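Local coordinates for linoleate 11-lipoxygenase (Gaeumannomyces graminis, PDB 5FX8), which uses a manganese ion to oxygenate linoleic and alpha-linolenic acids to their 11S- and 13R-hydroperoxides, at residues K197-T202 / L237-A242; G341-D344 / P350-A353. All coordinates share one frame; numbering follows the deposited sequence.

Interaction 1 (K197-T202 / L237-A242); sequences KLTATT and LFYLDA
D241 OD1 is gripped by two groups: water 2 donates a hydrogen bond to it at 2.7 Å, and R243 forms a salt bridge with it. Water 2 also donates to T199 O (2.6 Å) and so bridges the two segments. It closes one side of a small helix-on-sheet contact, in which the last turn of helix 192-199 packs against strand 235-241, the middle strand of an antiparallel five-stranded sheet. D241 OD2 is hydrogen-bonded to S244, so several groups fix the carboxylate. Water 1 makes the second bridge: it gives a hydrogen to L198 O at 2.9 Å and lies 2.6 Å from Y239 OH. R243 supports this side too, with a hydrogen bond to L198 O and a weak one to Y239 OH. Both waters lie at the edge of the Y239 ring, roughly in its plane, while the T199 methyl lies over one face. There T199 CG2 makes a CH-pi contact, 3.8 Å from the Y239 ring centroid and offset toward the rim. L206 of helix 203-208 and L248 and L250 of the next strand also touch the Y239 side chain. A chi1 of 69° sets the T199 hydroxyl between the backbone N and the carbonyl carbon, where it meets its own chain. T199 OG1 is hydrogen-bonded to V195 O, and it accepts from T201 N at 3.2 Å, an ST turn across A200, whose phi is positive.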
loop_
_atom_site.group_PDB
_atom_site.type_symbol
_atom_site.label_atom_id
_atom_site.label_comp_id
_atom_site.label_asym_id
_atom_site.label_seq_id
_atom_site.Cartn_x
_atom_site.Cartn_y
_atom_site.Cartn_z
ATOM N N LYS A 197 -1.343 -10.452 41.894
ATOM C CA LYS A 197 -1.523 -9.008 42.047
ATOM C C LYS A 197 -1.929 -8.330 40.742
ATOM O O LYS A 197 -2.515 -7.250 40.784
ATOM C CB LYS A 197 -0.258 -8.349 42.608
ATOM C CG LYS A 197 0.077 -8.782 44.010
ATOM C CD LYS A 197 0.879 -7.751 44.775
ATOM C CE LYS A 197 2.056 -7.282 43.984
ATOM N NZ LYS A 197 2.432 -5.905 44.407
ATOM N N LEU A 198 -1.649 -8.940 39.595
ATOM C CA LEU A 198 -1.963 -8.330 38.312
ATOM C C LEU A 198 -3.352 -8.708 37.797
ATOM O O LEU A 198 -4.056 -7.874 37.230
ATOM C CB LEU A 198 -0.892 -8.730 37.300
ATOM C CG LEU A 198 -1.003 -8.207 35.880
ATOM C CD1 LEU A 198 -0.728 -6.754 35.829
ATOM C CD2 LEU A 198 -0.009 -8.918 35.061
ATOM N N THR A 199 -3.769 -9.939 37.985
ATOM C CA THR A 199 -4.989 -10.422 37.384
ATOM C C THR A 199 -6.075 -10.786 38.375
ATOM O O THR A 199 -7.204 -11.037 37.946
ATOM C CB THR A 199 -4.706 -11.659 36.536
ATOM O OG1 THR A 199 -4.352 -12.738 37.406
ATOM C CG2 THR A 199 -3.594 -11.383 35.588
ATOM N N ALA A 200 -5.763 -10.834 39.668
ATOM C CA ALA A 200 -6.618 -11.258 40.774
ATOM C C ALA A 200 -6.948 -12.738 40.723
ATOM O O ALA A 200 -7.843 -13.181 41.433
ATOM C CB ALA A 200 -7.913 -10.444 40.848
ATOM N N THR A 201 -6.252 -13.518 39.908
ATOM C CA THR A 201 -6.531 -14.940 39.823
ATOM C C THR A 201 -5.212 -15.622 39.494
ATOM O O THR A 201 -4.142 -15.063 39.746
ATOM C CB THR A 201 -7.703 -15.188 38.843
ATOM O OG1 THR A 201 -7.979 -16.583 38.694
ATOM C CG2 THR A 201 -7.461 -14.556 37.477
ATOM N N THR A 202 -5.256 -16.841 38.982
ATOM C CA THR A 202 -4.028 -17.572 38.688
ATOM C C THR A 202 -3.931 -17.913 37.213
ATOM O O THR A 202 -4.929 -17.931 36.493
ATOM C CB THR A 202 -3.944 -18.873 39.467
ATOM O OG1 THR A 202 -4.897 -19.788 38.923
ATOM C CG2 THR A 202 -4.259 -18.628 40.903
ATOM N N LEU A 237 1.901 -13.069 26.471
ATOM C CA LEU A 237 0.736 -13.679 27.084
ATOM C C LEU A 237 -0.270 -12.585 27.396
ATOM O O LEU A 237 0.077 -11.570 28.008
ATOM C CB LEU A 237 1.126 -14.415 28.348
ATOM C CG LEU A 237 0.248 -15.533 28.858
ATOM C CD1 LEU A 237 0.050 -16.558 27.794
ATOM C CD2 LEU A 237 0.985 -16.137 30.019
ATOM N N PHE A 238 -1.505 -12.780 26.945
ATOM C CA PHE A 238 -2.566 -11.817 27.146
ATOM C C PHE A 238 -3.745 -12.505 27.811
ATOM O O PHE A 238 -3.876 -13.723 27.764
ATOM C CB PHE A 238 -2.971 -11.198 25.840
ATOM C CG PHE A 238 -1.849 -10.566 25.110
ATOM C CD1 PHE A 238 -0.995 -11.317 24.331
ATOM C CD2 PHE A 238 -1.664 -9.206 25.173
ATOM C CE1 PHE A 238 0.022 -10.722 23.657
ATOM C CE2 PHE A 238 -0.652 -8.609 24.504
ATOM C CZ PHE A 238 0.196 -9.357 23.745
ATOM N N TYR A 239 -4.598 -11.728 28.463
ATOM C CA TYR A 239 -5.747 -12.334 29.111
ATOM C C TYR A 239 -6.959 -11.429 29.021
ATOM O O TYR A 239 -6.853 -10.220 28.857
ATOM C CB TYR A 239 -5.477 -12.688 30.579
ATOM C CG TYR A 239 -5.609 -11.567 31.574
ATOM C CD1 TYR A 239 -4.729 -10.524 31.567
ATOM C CD2 TYR A 239 -6.574 -11.601 32.558
ATOM C CE1 TYR A 239 -4.810 -9.517 32.488
ATOM C CE2 TYR A 239 -6.675 -10.593 33.492
ATOM C CZ TYR A 239 -5.783 -9.551 33.446
ATOM O OH TYR A 239 -5.824 -8.529 34.341
ATOM N N LEU A 240 -8.127 -12.039 29.111
ATOM C CA LEU A 240 -9.377 -11.306 29.199
ATOM C C LEU A 240 -9.741 -11.151 30.674
ATOM O O LEU A 240 -9.928 -12.147 31.374
ATOM C CB LEU A 240 -10.460 -12.039 28.412
ATOM C CG LEU A 240 -11.790 -11.319 28.226
ATOM C CD1 LEU A 240 -11.590 -9.903 27.738
ATOM C CD2 LEU A 240 -12.622 -12.095 27.243
ATOM N N ASP A 241 -9.812 -9.911 31.151
ATOM C CA ASP A 241 -10.023 -9.635 32.568
ATOM C C ASP A 241 -11.503 -9.547 32.878
ATOM O O ASP A 241 -12.198 -8.667 32.364
ATOM C CB ASP A 241 -9.350 -8.332 32.994
ATOM C CG ASP A 241 -9.372 -8.116 34.511
ATOM O OD1 ASP A 241 -9.492 -9.073 35.301
ATOM O OD2 ASP A 241 -9.243 -6.963 34.908
ATOM N N ALA A 242 -11.962 -10.427 33.766
ATOM C CA ALA A 242 -13.341 -10.354 34.225
ATOM C C ALA A 242 -13.623 -9.079 35.009
ATOM O O ALA A 242 -14.766 -8.620 35.028
ATOM C CB ALA A 242 -13.681 -11.573 35.072
HETATM O O HOH W 1 -4.234 -6.478 34.640
HETATM O O HOH W 2 -9.111 -11.561 36.202
#

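Interaction 2 (G341-D344 / P350-A353)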
loop_
_atom_site.group_PDB
_atom_site.type_symbol
_atom_site.label_atom_id
_atom_site.label_comp_id
_atom_site.label_asym_id
_atom_site.label_seq_id
_atom_site.Cartn_x
_atom_site.Cartn_y
_atom_site.Cartn_z
ATOM N N GLY A 341 19.673 -3.615 0.693
ATOM C CA GLY A 341 18.482 -2.926 0.285
ATOM C C GLY A 341 17.777 -2.328 1.475
ATOM O O GLY A 341 18.293 -2.274 2.591
ATOM N N PHE A 342 16.541 -1.910 1.226
ATOM C CA PHE A 342 15.817 -1.118 2.204
ATOM C C PHE A 342 15.536 -1.898 3.468
ATOM O O PHE A 342 15.508 -1.326 4.573
ATOM C CB PHE A 342 14.522 -0.636 1.600
ATOM C CG PHE A 342 14.710 0.242 0.438
ATOM C CD1 PHE A 342 15.449 1.389 0.543
ATOM C CD2 PHE A 342 14.120 -0.060 -0.764
ATOM C CE1 PHE A 342 15.598 2.213 -0.519
ATOM C CE2 PHE A 342 14.273 0.777 -1.835
ATOM C CZ PHE A 342 15.031 1.910 -1.700
ATOM N N TRP A 343 15.318 -3.202 3.337
ATOM C CA TRP A 343 15.134 -3.999 4.535
ATOM C C TRP A 343 16.391 -3.959 5.381
ATOM O O TRP A 343 16.343 -3.563 6.550
ATOM C CB TRP A 343 14.738 -5.439 4.202
ATOM C CG TRP A 343 14.557 -6.291 5.450
ATOM C CD1 TRP A 343 15.521 -6.981 6.101
ATOM C CD2 TRP A 343 13.345 -6.517 6.191
ATOM N NE1 TRP A 343 15.009 -7.614 7.203
ATOM C CE2 TRP A 343 13.672 -7.351 7.281
ATOM C CE3 TRP A 343 12.013 -6.110 6.034
ATOM C CZ2 TRP A 343 12.720 -7.789 8.207
ATOM C CZ3 TRP A 343 11.072 -6.528 6.967
ATOM C CH2 TRP A 343 11.427 -7.373 8.029
ATOM N N ASP A 344 17.537 -4.321 4.787
ATOM C CA ASP A 344 18.801 -4.332 5.527
ATOM C C ASP A 344 19.082 -2.981 6.151
ATOM O O ASP A 344 19.509 -2.905 7.301
ATOM C CB ASP A 344 19.970 -4.733 4.615
ATOM C CG ASP A 344 20.090 -6.229 4.432
ATOM O OD1 ASP A 344 19.592 -6.994 5.290
ATOM O OD2 ASP A 344 20.698 -6.643 3.424
ATOM N N PRO A 350 18.528 -9.529 9.231
ATOM C CA PRO A 350 18.967 -9.355 7.840
ATOM C C PRO A 350 17.921 -9.855 6.861
ATOM O O PRO A 350 17.040 -10.648 7.205
ATOM C CB PRO A 350 20.236 -10.213 7.756
ATOM C CG PRO A 350 20.004 -11.294 8.726
ATOM C CD PRO A 350 19.236 -10.645 9.882
ATOM N N ALA A 351 18.061 -9.396 5.610
ATOM C CA ALA A 351 17.140 -9.784 4.547
ATOM C C ALA A 351 17.095 -11.288 4.351
ATOM O O ALA A 351 16.057 -11.821 3.939
ATOM C CB ALA A 351 17.516 -9.113 3.233
ATOM N N SER A 352 18.189 -11.992 4.645
ATOM C CA SER A 352 18.194 -13.438 4.472
ATOM C C SER A 352 17.234 -14.116 5.439
ATOM O O SER A 352 16.628 -15.147 5.108
ATOM C CB SER A 352 19.605 -13.968 4.680
ATOM O OG SER A 352 20.055 -13.568 5.955
ATOM N N ALA A 353 17.093 -13.556 6.648
ATOM C CA ALA A 353 16.170 -14.105 7.637
ATOM C C ALA A 353 14.732 -13.734 7.306
ATOM O O ALA A 353 13.827 -14.577 7.392
ATOM C CB ALA A 353 16.540 -13.605 9.027
#
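W343 and D344, neighbours on helix 342-346, reach the start of helix 351-363 by different first torsions. The indole leaves with CG anti to the backbone N (chi1 179°), whereas the D344 carboxylate lies beside its own N and anti to the carbonyl carbon (chi1 -82°). The two side chains thus converge on the peptide joining P350 to A351. D344 OD1 takes the hydrogen bond that ties the helices, from A351 N at 2.9 Å. The N-H meets the syn side of the oxygen, 24° out of the carboxylate plane, and the bond is moderately bent. D344 OD1 also contacts P350 CA at 3.5 Å and A351 CB at 3.6 Å. D344 OD2 is hydrogen-bonded to G340 N, and with both oxygens engaged the rotation of the group is fixed. Because A351 N is the first amide of its helix, the negative charge is probably also favoured by the helix dipole.

The indole approaches the same peptide with its five-membered ring, W343 CD1 lying 3.5 Å from A351 N and 4.1 Å from A351 CB. W343 NE1 passes P350 O at 3.7 Å. Its hydrogen bond goes instead to L349 O, and P350 O accepts from A353 N at 3.0 Å within the first helical turn. F347 stacks on the indole, which also touches Q287 and M288 of helix 268-305, and the W343 side chain lies about 8 Å from those of the manganese ligands H290 and N482. A side-chain carboxylate from the preceding helix thus accepts the first backbone N-H of helix 351-363, in two successive helices joined by a short connection and packed beside helix 268-305, which carries the manganese ligands H290 and H294 of the lipoxygenase fold.

How the interactions relate
The two contacts lie in separate parts of the chain, their centres about 38 Å apart and their nearest atoms about 19 Å apart, and share no helix or strand. Interaction 1 has its centre about 29 Å from the chain centre, yet three of its four touching residues are buried; it joins a helix end to a sheet. Interaction 2, its centre about 19 Å from the chain centre, lies near the manganese site but is only partly buried; it joins two helices that follow one another in the chain. The chemistry differs accordingly. In interaction 1, water links and a methyl over an aromatic face connect the segments, whereas in interaction 2 a carboxylate bonds directly to a helix-start amide.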